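Local structure of actin-related protein 8 (Homo sapiens, 4FO0) at residues D58-R63 / I151-R156; S107-M112 / Y346-G351; K194-Y199 / M225-I230; K80-A85 / K354-M359. The protein binds ATP with low basal ATPase activity, does not polymerise, and is a proposed core subunit of INO80, needed to recruit this chromatin remodeller to DNA damage sites. All blocks are in the same frame, centred on the assembly; numbering follows the deposited sequence.

Contact 1: D58-R63 / I151-R156; sequences DSWLLR and IHWPIR
Asp58 bonds to the backbone on each flank of His152 in the sequence, to Ile151 and Trp153. Its OD2 accepts the N-H of Trp153 at 2.7 Å (Trp153 N to Asp58 OD2), using the anti lone pair, while Asp58 N donates to Ile151 O at 3.2 Å. The methylene of Asp58 meets the edge of the Trp153 indole, CB lying 3.5 Å from Trp153 CD1. One residue further on, NH1 of Arg156 reaches Ser59 O at 2.8 Å, on a lone pair in the carbonyl plane. Trp60 and Trp153 approach with their six-membered rings tilted by 43°, and Trp153 CZ2 sits over one face of Trp60 near its rim, opposite Leu61 CD2. All this belongs to the nucleotide-binding core of the actin fold. Trp60 NE1 donates to Asp255 OD2, and Arg156 NH2 to Ser24 O, both residues of the ATP site, so the loop is tied to the pocket wall although the nearest side-chain atoms of Trp60 are about 7 Å from the bound ATP. The Arg156 chain folds back, bent at chi2 (-75°) and chi3 (75°), and its NE donates to Ile155 O at 2.6 Å. Its guanidinium lies with one face over Trp153 CB, and NH2 stands over the rim of the Trp153 indole. An alanine in place of Arg156 would probably leave Ser59 O and Ser24 O without these donors and uncover part of the Trp153 face. Farther out, Tyr56 OH bonds to Asp58 OD1, the Tyr56 ring meets that of His152, and Ile151 packs on Val43 and Ala45 of strand 38-47.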
# COMPACT_ATOMS: atom_id res chain seq x y z
N ASP A 58 -10.94 8.67 10.89
CA ASP A 58 -9.81 7.76 11.05
C ASP A 58 -8.51 8.49 10.73
O ASP A 58 -8.47 9.42 9.93
CB ASP A 58 -9.96 6.52 10.17
CG ASP A 58 -10.55 5.32 10.91
OD1 ASP A 58 -10.29 5.17 12.13
OD2 ASP A 58 -11.26 4.52 10.28
N SER A 59 -7.43 8.05 11.36
CA SER A 59 -6.13 8.58 11.00
C SER A 59 -5.73 8.02 9.63
O SER A 59 -6.06 6.89 9.29
CB SER A 59 -5.11 8.16 12.06
OG SER A 59 -5.74 8.04 13.33
N TRP A 60 -5.04 8.84 8.84
CA TRP A 60 -4.47 8.38 7.59
C TRP A 60 -2.96 8.63 7.53
O TRP A 60 -2.15 7.71 7.72
CB TRP A 60 -5.18 9.05 6.43
CG TRP A 60 -4.68 8.60 5.11
CD1 TRP A 60 -3.76 7.62 4.86
CD2 TRP A 60 -5.08 9.11 3.84
NE1 TRP A 60 -3.55 7.50 3.51
CE2 TRP A 60 -4.35 8.41 2.86
CE3 TRP A 60 -5.98 10.11 3.43
CZ2 TRP A 60 -4.49 8.66 1.50
CZ3 TRP A 60 -6.12 10.36 2.08
CH2 TRP A 60 -5.38 9.64 1.13
N LEU A 61 -2.56 9.88 7.26
CA LEU A 61 -1.15 10.23 7.27
C LEU A 61 -0.63 10.48 8.69
O LEU A 61 0.57 10.57 8.90
CB LEU A 61 -0.85 11.45 6.39
CG LEU A 61 -1.18 11.44 4.91
CD1 LEU A 61 -0.38 12.54 4.24
CD2 LEU A 61 -0.90 10.09 4.25
N LEU A 62 -1.51 10.61 9.66
CA LEU A 62 -1.04 10.64 11.04
C LEU A 62 -1.18 9.26 11.66
O LEU A 62 -1.90 8.39 11.14
CB LEU A 62 -1.77 11.68 11.86
CG LEU A 62 -1.41 13.13 11.59
CD1 LEU A 62 -1.90 13.98 12.74
CD2 LEU A 62 0.09 13.29 11.44
N ARG A 63 -0.49 9.05 12.78
CA ARG A 63 -0.47 7.75 13.44
C ARG A 63 0.05 7.99 14.84
O ARG A 63 0.61 9.05 15.12
CB ARG A 63 0.44 6.78 12.69
CG ARG A 63 1.85 7.32 12.42
CD ARG A 63 2.70 6.33 11.63
NE ARG A 63 2.80 5.04 12.30
CZ ARG A 63 3.36 3.96 11.76
NH1 ARG A 63 3.86 4.03 10.53
NH2 ARG A 63 3.42 2.83 12.43
N ILE A 151 -15.83 9.00 9.21
CA ILE A 151 -15.02 8.39 8.16
C ILE A 151 -14.28 7.18 8.71
O ILE A 151 -13.58 7.28 9.72
CB ILE A 151 -14.02 9.39 7.59
CG1 ILE A 151 -14.75 10.63 7.09
CG2 ILE A 151 -13.20 8.74 6.47
CD1 ILE A 151 -15.72 10.37 5.98
N HIS A 152 -14.43 6.05 8.03
CA HIS A 152 -13.81 4.80 8.46
C HIS A 152 -12.99 4.13 7.36
O HIS A 152 -13.47 3.90 6.24
CB HIS A 152 -14.86 3.81 9.00
CG HIS A 152 -15.62 4.32 10.18
ND1 HIS A 152 -16.92 4.76 10.11
CD2 HIS A 152 -15.24 4.48 11.47
CE1 HIS A 152 -17.32 5.18 11.30
NE2 HIS A 152 -16.32 5.02 12.15
N TRP A 153 -11.74 3.85 7.70
CA TRP A 153 -10.88 3.01 6.89
C TRP A 153 -10.79 1.66 7.60
O TRP A 153 -10.10 1.54 8.61
CB TRP A 153 -9.48 3.60 6.81
CG TRP A 153 -9.40 4.93 6.13
CD1 TRP A 153 -9.51 6.16 6.72
CD2 TRP A 153 -9.16 5.17 4.74
NE1 TRP A 153 -9.35 7.15 5.78
CE2 TRP A 153 -9.14 6.57 4.55
CE3 TRP A 153 -8.97 4.34 3.63
CZ2 TRP A 153 -8.93 7.16 3.30
CZ3 TRP A 153 -8.75 4.93 2.38
CH2 TRP A 153 -8.74 6.33 2.23
N PRO A 154 -11.49 0.65 7.08
CA PRO A 154 -11.58 -0.68 7.71
C PRO A 154 -10.22 -1.35 7.84
O PRO A 154 -10.07 -2.30 8.60
CB PRO A 154 -12.45 -1.46 6.74
CG PRO A 154 -13.24 -0.42 6.03
CD PRO A 154 -12.33 0.75 5.88
N ILE A 155 -9.24 -0.88 7.09
CA ILE A 155 -7.92 -1.47 7.17
C ILE A 155 -6.85 -0.41 7.37
O ILE A 155 -6.85 0.63 6.70
CB ILE A 155 -7.63 -2.33 5.92
CG1 ILE A 155 -8.71 -3.40 5.79
CG2 ILE A 155 -6.23 -2.95 6.00
CD1 ILE A 155 -8.51 -4.30 4.63
N ARG A 156 -5.96 -0.66 8.32
CA ARG A 156 -4.86 0.24 8.64
C ARG A 156 -3.61 -0.60 8.80
O ARG A 156 -3.65 -1.65 9.45
CB ARG A 156 -5.11 1.01 9.95
CG ARG A 156 -6.35 1.91 9.98
CD ARG A 156 -6.18 3.21 9.19
NE ARG A 156 -6.24 2.96 7.75
CZ ARG A 156 -6.09 3.88 6.81
NH1 ARG A 156 -5.86 5.15 7.14
NH2 ARG A 156 -6.17 3.54 5.53

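Contact 2: S107-M112 / Y346-G351; sequences SYNKQM and YQFRLG
Tyr108 and Arg349 meet because each side chain turns to the other: CG of Tyr108 is anti to its backbone N (chi1 172°), and the Arg349 chain bends at chi3 (-100°). The guanidinium then lies over one face of the phenol ring, offset toward the CD2-CE2 rim, with Arg349 CZ 3.6 Å from the Tyr108 ring centroid and the planes 29° apart, a stacked cation-pi pair. Alongside, the Asn109 amide clasps the backbone of one strand residue. Asn109 OD1 accepts from Arg349 N at 2.8 Å, and Asn109 ND2 donates to Arg349 O at 3.0 Å, each bond on a lone pair in the carbonyl plane. Strand 343-350 is the middle strand of a three-stranded antiparallel sheet. Phe348 and Leu350 bond to strand 330-336, whereas Arg349 turns its N and O to the end of helix 102-109, where Asn109 pairs with them much as a neighbouring strand would. An alanine at Asn109 would probably leave Arg349 N and O, and also Ala294 O, without this partner. Beyond the helix end, Met112 CG rests 3.6 Å from Gln347 O. Arg349 NE forms a salt bridge with Asp331, so the carboxylate and the aromatic face would probably share its charge and are likely to hold the guanidinium flat on Tyr108.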
# COMPACT_ATOMS: atom_id res chain seq x y z
N SER A 107 13.70 31.24 1.54
CA SER A 107 13.78 32.66 1.18
C SER A 107 13.01 32.98 -0.08
O SER A 107 12.19 33.90 -0.10
CB SER A 107 15.23 33.09 1.00
OG SER A 107 15.84 33.26 2.26
N TYR A 108 13.29 32.25 -1.15
CA TYR A 108 12.56 32.40 -2.39
C TYR A 108 11.08 32.01 -2.22
O TYR A 108 10.18 32.65 -2.76
CB TYR A 108 13.19 31.51 -3.46
CG TYR A 108 12.41 31.44 -4.75
CD1 TYR A 108 11.29 30.62 -4.87
CD2 TYR A 108 12.80 32.18 -5.87
CE1 TYR A 108 10.58 30.54 -6.04
CE2 TYR A 108 12.09 32.12 -7.06
CZ TYR A 108 10.98 31.29 -7.14
OH TYR A 108 10.27 31.20 -8.32
N ASN A 109 10.84 30.96 -1.45
CA ASN A 109 9.52 30.37 -1.44
C ASN A 109 8.44 31.22 -0.81
O ASN A 109 7.31 31.28 -1.31
CB ASN A 109 9.55 28.95 -0.85
CG ASN A 109 9.84 27.91 -1.91
OD1 ASN A 109 9.63 28.14 -3.10
ND2 ASN A 109 10.36 26.75 -1.48
N LYS A 110 8.76 31.89 0.27
CA LYS A 110 7.64 32.53 0.93
C LYS A 110 7.42 34.00 0.53
O LYS A 110 6.70 34.75 1.19
CB LYS A 110 7.57 32.15 2.41
CG LYS A 110 7.56 30.58 2.57
CD LYS A 110 6.28 29.96 3.23
CE LYS A 110 6.47 29.71 4.74
NZ LYS A 110 5.26 29.19 5.46
N GLN A 111 8.03 34.33 -0.60
CA GLN A 111 7.65 35.44 -1.47
C GLN A 111 6.65 34.96 -2.54
O GLN A 111 6.10 35.77 -3.27
CB GLN A 111 8.88 35.96 -2.22
CG GLN A 111 9.97 36.58 -1.35
CD GLN A 111 11.09 37.22 -2.17
OE1 GLN A 111 11.58 36.66 -3.15
NE2 GLN A 111 11.50 38.43 -1.76
N MET A 112 6.45 33.65 -2.65
CA MET A 112 5.56 33.10 -3.67
C MET A 112 4.09 33.15 -3.27
O MET A 112 3.71 32.72 -2.16
CB MET A 112 5.91 31.64 -4.00
CG MET A 112 7.31 31.40 -4.55
SD MET A 112 7.72 32.28 -6.07
CE MET A 112 6.14 33.01 -6.52
N TYR A 346 0.64 26.99 -7.83
CA TYR A 346 1.75 27.40 -6.98
C TYR A 346 3.12 27.18 -7.63
O TYR A 346 3.41 26.10 -8.14
CB TYR A 346 1.73 26.60 -5.69
CG TYR A 346 0.71 27.02 -4.67
CD1 TYR A 346 1.04 27.94 -3.67
CD2 TYR A 346 -0.57 26.48 -4.66
CE1 TYR A 346 0.12 28.32 -2.72
CE2 TYR A 346 -1.51 26.87 -3.71
CZ TYR A 346 -1.15 27.79 -2.74
OH TYR A 346 -2.06 28.19 -1.79
N GLN A 347 3.95 28.22 -7.60
CA GLN A 347 5.38 28.06 -7.88
C GLN A 347 6.11 27.69 -6.59
O GLN A 347 5.84 28.26 -5.53
CB GLN A 347 6.00 29.36 -8.39
CG GLN A 347 5.31 29.98 -9.57
CD GLN A 347 5.20 29.03 -10.73
OE1 GLN A 347 6.18 28.44 -11.17
NE2 GLN A 347 3.98 28.87 -11.24
N PHE A 348 7.03 26.74 -6.67
CA PHE A 348 8.04 26.73 -5.62
C PHE A 348 9.28 25.93 -5.89
O PHE A 348 9.35 25.15 -6.84
CB PHE A 348 7.46 26.44 -4.24
CG PHE A 348 7.41 25.00 -3.89
CD1 PHE A 348 7.67 24.59 -2.58
CD2 PHE A 348 7.06 24.06 -4.84
CE1 PHE A 348 7.61 23.26 -2.24
CE2 PHE A 348 7.00 22.72 -4.51
CZ PHE A 348 7.27 22.32 -3.20
N ARG A 349 10.27 26.18 -5.05
CA ARG A 349 11.61 25.66 -5.30
C ARG A 349 11.94 24.52 -4.34
O ARG A 349 11.77 24.65 -3.14
CB ARG A 349 12.60 26.79 -5.14
CG ARG A 349 13.81 26.67 -6.00
CD ARG A 349 14.57 27.96 -5.96
NE ARG A 349 14.30 28.76 -7.15
CZ ARG A 349 14.72 30.01 -7.31
NH1 ARG A 349 15.42 30.59 -6.35
NH2 ARG A 349 14.44 30.67 -8.43
N LEU A 350 12.38 23.39 -4.89
CA LEU A 350 12.72 22.23 -4.07
C LEU A 350 14.12 21.72 -4.32
O LEU A 350 14.60 21.71 -5.46
CB LEU A 350 11.74 21.09 -4.32
CG LEU A 350 10.58 21.10 -3.34
CD1 LEU A 350 9.74 19.85 -3.50
CD2 LEU A 350 11.12 21.27 -1.93
N GLY A 351 14.74 21.26 -3.24
CA GLY A 351 16.05 20.64 -3.33
C GLY A 351 16.09 19.17 -2.98
O GLY A 351 15.53 18.31 -3.66

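Contact 3: K194-Y199 / M225-I230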
# COMPACT_ATOMS: atom_id res chain seq x y z
N LYS A 194 -27.80 -10.39 -5.65
CA LYS A 194 -28.57 -11.63 -5.64
C LYS A 194 -27.95 -12.70 -6.53
O LYS A 194 -28.30 -13.87 -6.42
CB LYS A 194 -30.01 -11.35 -6.09
CG LYS A 194 -30.11 -10.83 -7.51
CD LYS A 194 -31.56 -10.57 -7.88
CE LYS A 194 -31.72 -10.30 -9.37
NZ LYS A 194 -33.14 -10.51 -9.79
N ASP A 195 -27.03 -12.30 -7.41
CA ASP A 195 -26.39 -13.23 -8.35
C ASP A 195 -25.12 -13.88 -7.86
O ASP A 195 -24.56 -14.74 -8.55
CB ASP A 195 -26.09 -12.57 -9.69
CG ASP A 195 -27.35 -12.22 -10.45
OD1 ASP A 195 -28.44 -12.63 -10.01
OD2 ASP A 195 -27.23 -11.54 -11.50
N LEU A 196 -24.63 -13.47 -6.69
CA LEU A 196 -23.32 -13.95 -6.26
C LEU A 196 -23.28 -15.47 -6.10
O LEU A 196 -22.21 -16.08 -6.12
CB LEU A 196 -22.84 -13.22 -5.00
CG LEU A 196 -22.44 -11.77 -5.29
CD1 LEU A 196 -22.01 -11.03 -4.04
CD2 LEU A 196 -21.33 -11.71 -6.33
N LYS A 197 -24.45 -16.09 -5.97
CA LYS A 197 -24.55 -17.55 -5.88
C LYS A 197 -23.94 -18.27 -7.09
O LYS A 197 -23.55 -19.43 -6.98
CB LYS A 197 -26.00 -17.98 -5.70
CG LYS A 197 -26.93 -17.54 -6.81
CD LYS A 197 -28.38 -17.81 -6.41
CE LYS A 197 -29.38 -17.26 -7.42
NZ LYS A 197 -30.73 -17.10 -6.82
N TYR A 198 -23.86 -17.58 -8.22
CA TYR A 198 -23.24 -18.15 -9.42
C TYR A 198 -21.76 -17.83 -9.49
O TYR A 198 -21.08 -18.23 -10.44
CB TYR A 198 -23.91 -17.63 -10.69
CG TYR A 198 -25.42 -17.70 -10.68
CD1 TYR A 198 -26.08 -18.85 -10.27
CD2 TYR A 198 -26.19 -16.60 -11.06
CE1 TYR A 198 -27.48 -18.91 -10.26
CE2 TYR A 198 -27.58 -16.65 -11.05
CZ TYR A 198 -28.22 -17.81 -10.65
OH TYR A 198 -29.60 -17.86 -10.63
N TYR A 199 -21.24 -17.10 -8.50
CA TYR A 199 -19.83 -16.72 -8.50
C TYR A 199 -19.02 -17.40 -7.42
O TYR A 199 -19.53 -17.83 -6.39
CB TYR A 199 -19.68 -15.22 -8.36
CG TYR A 199 -20.08 -14.46 -9.59
CD1 TYR A 199 -19.14 -14.00 -10.50
CD2 TYR A 199 -21.42 -14.21 -9.85
CE1 TYR A 199 -19.51 -13.30 -11.63
CE2 TYR A 199 -21.81 -13.52 -10.98
CZ TYR A 199 -20.86 -13.06 -11.87
OH TYR A 199 -21.27 -12.36 -13.00
N MET A 225 -22.36 -12.62 2.03
CA MET A 225 -22.43 -12.02 0.71
C MET A 225 -23.01 -12.99 -0.33
O MET A 225 -23.64 -12.56 -1.30
CB MET A 225 -21.06 -11.53 0.27
CG MET A 225 -20.66 -10.19 0.85
SD MET A 225 -18.98 -9.79 0.35
CE MET A 225 -19.25 -8.72 -1.05
N GLY A 226 -22.79 -14.29 -0.14
CA GLY A 226 -23.46 -15.28 -0.95
C GLY A 226 -22.69 -15.93 -2.08
O GLY A 226 -23.30 -16.55 -2.96
N PHE A 227 -21.37 -15.79 -2.08
CA PHE A 227 -20.54 -16.54 -2.99
C PHE A 227 -20.70 -18.01 -2.69
O PHE A 227 -20.96 -18.37 -1.55
CB PHE A 227 -19.08 -16.17 -2.79
CG PHE A 227 -18.71 -14.86 -3.38
CD1 PHE A 227 -18.18 -14.79 -4.66
CD2 PHE A 227 -18.88 -13.69 -2.66
CE1 PHE A 227 -17.82 -13.58 -5.22
CE2 PHE A 227 -18.53 -12.48 -3.21
CZ PHE A 227 -18.00 -12.42 -4.50
N SER A 228 -20.52 -18.86 -3.69
CA SER A 228 -20.76 -20.28 -3.49
C SER A 228 -19.49 -20.97 -3.05
O SER A 228 -19.52 -22.01 -2.38
CB SER A 228 -21.30 -20.93 -4.76
OG SER A 228 -20.33 -20.89 -5.77
N GLY A 229 -18.36 -20.39 -3.43
CA GLY A 229 -17.08 -20.93 -3.01
C GLY A 229 -16.01 -19.86 -2.99
O GLY A 229 -16.20 -18.78 -3.53
N ILE A 230 -14.88 -20.19 -2.38
CA ILE A 230 -13.81 -19.23 -2.20
C ILE A 230 -12.48 -19.95 -2.18
O ILE A 230 -12.39 -21.13 -1.80
CB ILE A 230 -13.94 -18.49 -0.84
CG1 ILE A 230 -12.87 -17.42 -0.69
CG2 ILE A 230 -13.83 -19.47 0.32
CD1 ILE A 230 -13.05 -16.56 0.57
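Leu196, Phe227 and Tyr199 bury the most surface here, and they interlock as a small hydrophobic cluster. Leu196 reaches across with both methyls: CD2 lies over one face of the Phe227 ring in a CH-pi contact, 4.3 Å from its centroid, and CD1 touches Phe227 CE2 at 3.9 Å. Leu196 CD1 also rests 3.5 Å from Met225 O. Tyr199 CB joins them at 4.0 Å from Phe227 CE1, while the Tyr199 phenol leads away, its OH bonding to Arg31. The backbones add their own ties. Tyr199 O accepts twice from Ser228. The backbone Ser228 N donates to Tyr199 O at 3.1 Å in an almost straight bond, nearly along the C=O axis, whereas Ser228 OG, brought round by chi1 of 65°, comes to the same Tyr199 O from above the carbonyl plane at 3.2 Å. Gly226, the first residue beyond helix 211-225 to leave helical angles, takes a positive phi (101°), at which a side chain would press on the preceding carbonyl. Gly226 O lies 3.3 Å from Lys197 CA in a CA-H...O contact, and Leu196 O receives a similar one from Phe227 CA. Met225 packs on helix 170-187, and Phe227 touches Ile18. The two segments lead into strands 200-205 and 229-234, parallel neighbours joined through helix 211-225, so the contact joins the N-terminal ends of the two parallel strands of a beta-alpha-beta crossover in the larger mixed sheet of the actin fold.

Contact 4: K80-A85 / K354-M359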
# COMPACT_ATOMS: atom_id res chain seq x y z
N LYS A 80 19.98 12.55 9.49
CA LYS A 80 21.44 12.56 9.39
C LYS A 80 21.98 11.26 8.79
O LYS A 80 22.98 11.28 8.08
CB LYS A 80 22.09 12.84 10.74
CG LYS A 80 21.97 14.28 11.18
CD LYS A 80 22.38 14.39 12.60
CE LYS A 80 22.02 15.71 13.20
NZ LYS A 80 21.83 15.50 14.67
N MET A 81 21.34 10.14 9.07
CA MET A 81 21.74 8.90 8.41
C MET A 81 21.41 8.93 6.91
O MET A 81 22.23 8.52 6.08
CB MET A 81 21.12 7.69 9.10
CG MET A 81 21.49 7.60 10.58
SD MET A 81 23.29 7.57 10.86
CE MET A 81 23.82 6.25 9.76
N VAL A 82 20.22 9.43 6.57
CA VAL A 82 19.84 9.64 5.17
C VAL A 82 20.87 10.51 4.47
O VAL A 82 21.39 10.16 3.41
CB VAL A 82 18.44 10.33 5.04
CG1 VAL A 82 18.04 10.44 3.59
CG2 VAL A 82 17.37 9.54 5.80
N ASP A 83 21.17 11.65 5.08
CA ASP A 83 22.12 12.58 4.52
C ASP A 83 23.49 11.95 4.33
O ASP A 83 24.15 12.20 3.33
CB ASP A 83 22.22 13.83 5.39
CG ASP A 83 21.16 14.89 5.01
OD1 ASP A 83 20.46 14.69 3.99
OD2 ASP A 83 21.04 15.92 5.71
N GLN A 84 23.89 11.11 5.28
CA GLN A 84 25.19 10.47 5.23
C GLN A 84 25.27 9.49 4.06
O GLN A 84 26.28 9.40 3.37
CB GLN A 84 25.48 9.75 6.54
CG GLN A 84 26.77 8.94 6.50
CD GLN A 84 26.94 8.05 7.71
OE1 GLN A 84 26.53 8.39 8.82
NE2 GLN A 84 27.54 6.89 7.49
N ALA A 85 24.17 8.76 3.87
CA ALA A 85 24.04 7.83 2.76
C ALA A 85 24.00 8.54 1.42
O ALA A 85 24.44 8.00 0.42
CB ALA A 85 22.78 6.99 2.95
N LYS A 354 13.32 16.17 -2.08
CA LYS A 354 12.76 15.24 -3.07
C LYS A 354 13.40 13.87 -3.02
O LYS A 354 12.79 12.89 -3.44
CB LYS A 354 12.87 15.79 -4.49
CG LYS A 354 12.02 17.03 -4.75
CD LYS A 354 12.20 17.51 -6.17
CE LYS A 354 13.57 18.12 -6.37
NZ LYS A 354 13.75 18.39 -7.81
N LEU A 355 14.64 13.81 -2.52
CA LEU A 355 15.39 12.55 -2.42
C LEU A 355 15.46 12.03 -0.99
O LEU A 355 15.39 10.84 -0.75
CB LEU A 355 16.80 12.72 -2.98
CG LEU A 355 17.77 11.56 -2.80
CD1 LEU A 355 17.37 10.34 -3.64
CD2 LEU A 355 19.14 12.03 -3.19
N GLN A 356 15.58 12.94 -0.03
CA GLN A 356 15.58 12.56 1.37
C GLN A 356 14.36 11.74 1.77
O GLN A 356 14.49 10.68 2.39
CB GLN A 356 15.67 13.80 2.25
CG GLN A 356 16.98 14.55 2.11
CD GLN A 356 16.93 15.90 2.80
OE1 GLN A 356 16.07 16.72 2.50
NE2 GLN A 356 17.84 16.12 3.73
N ALA A 357 13.17 12.22 1.42
CA ALA A 357 11.93 11.62 1.89
C ALA A 357 11.77 10.14 1.51
O ALA A 357 11.47 9.31 2.36
CB ALA A 357 10.75 12.44 1.42
N PRO A 358 11.94 9.81 0.23
CA PRO A 358 11.83 8.41 -0.22
C PRO A 358 12.87 7.54 0.46
O PRO A 358 12.61 6.36 0.71
CB PRO A 358 12.13 8.48 -1.72
CG PRO A 358 11.90 9.90 -2.09
CD PRO A 358 12.15 10.75 -0.89
N MET A 359 14.04 8.10 0.73
CA MET A 359 15.10 7.35 1.38
C MET A 359 14.86 7.09 2.86
O MET A 359 15.60 6.35 3.48
CB MET A 359 16.44 8.06 1.22
CG MET A 359 17.00 7.97 -0.17
SD MET A 359 18.67 8.59 -0.21
CE MET A 359 19.35 7.80 1.25
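Asp83 and Gln356 form the polar bond of this contact: Gln356 NE2 donates to Asp83 OD1 at 3.0 Å with an N-H...O angle of 153°. The oxygen is met on its syn side, and the carboxylate and amide lie nearly coplanar although the two chains approach obliquely. Gln356 reaches this far because its side chain is extended beyond CG, and it also touches Leu79 and Ile86 of helix 71-88. The rest of the interface is apolar. Val82 sets CG1 anti to its backbone N (chi1 -176°), directing that methyl at helix 354-359, where it meets Met359 CB at 3.7 Å and Gln356 O at 3.8 Å. Met359 bends at chi3, and its CE touches both Val82 CG1, at 3.8 Å, and Ala85 CB, at 3.9 Å. Phe519 of helix 516-527 and Leu322 also pack on Met359. Pro358, whose N has no hydrogen to give the preceding turn, kinks the second helix just before Met359. The axes of the two short segments pass 9.8 Å apart at 115°, a steep helix-helix crossing with one side-chain hydrogen bond beside its apolar contacts, by which helix 71-88 packs onto the helix that follows the three-stranded antiparallel sheet of this actin-family fold.

The four contacts span the actin-like fold. Contact 1 lies nearest the centre and alone of the four lies beside the ATP site; contacts 2 and 4 lie to one side of the chain's middle, their centres about 21 Å apart, and contact 3 lies on the other, its centre about 55 Å from that of contact 2. Contacts 1 and 3, with centres about 30 Å apart, reach the same mixed sheet. Strand 343-350 of contact 2 runs into helix 353-359 of contact 4. Along the chain, 58-63, 80-85 and 107-112 come first, then 151-156 and both segments of contact 3, and finally 346-351 and 354-359, so contacts 2 and 4 bring early segments against ones more than 230 residues later, while contacts 1 and 3 join closer ones.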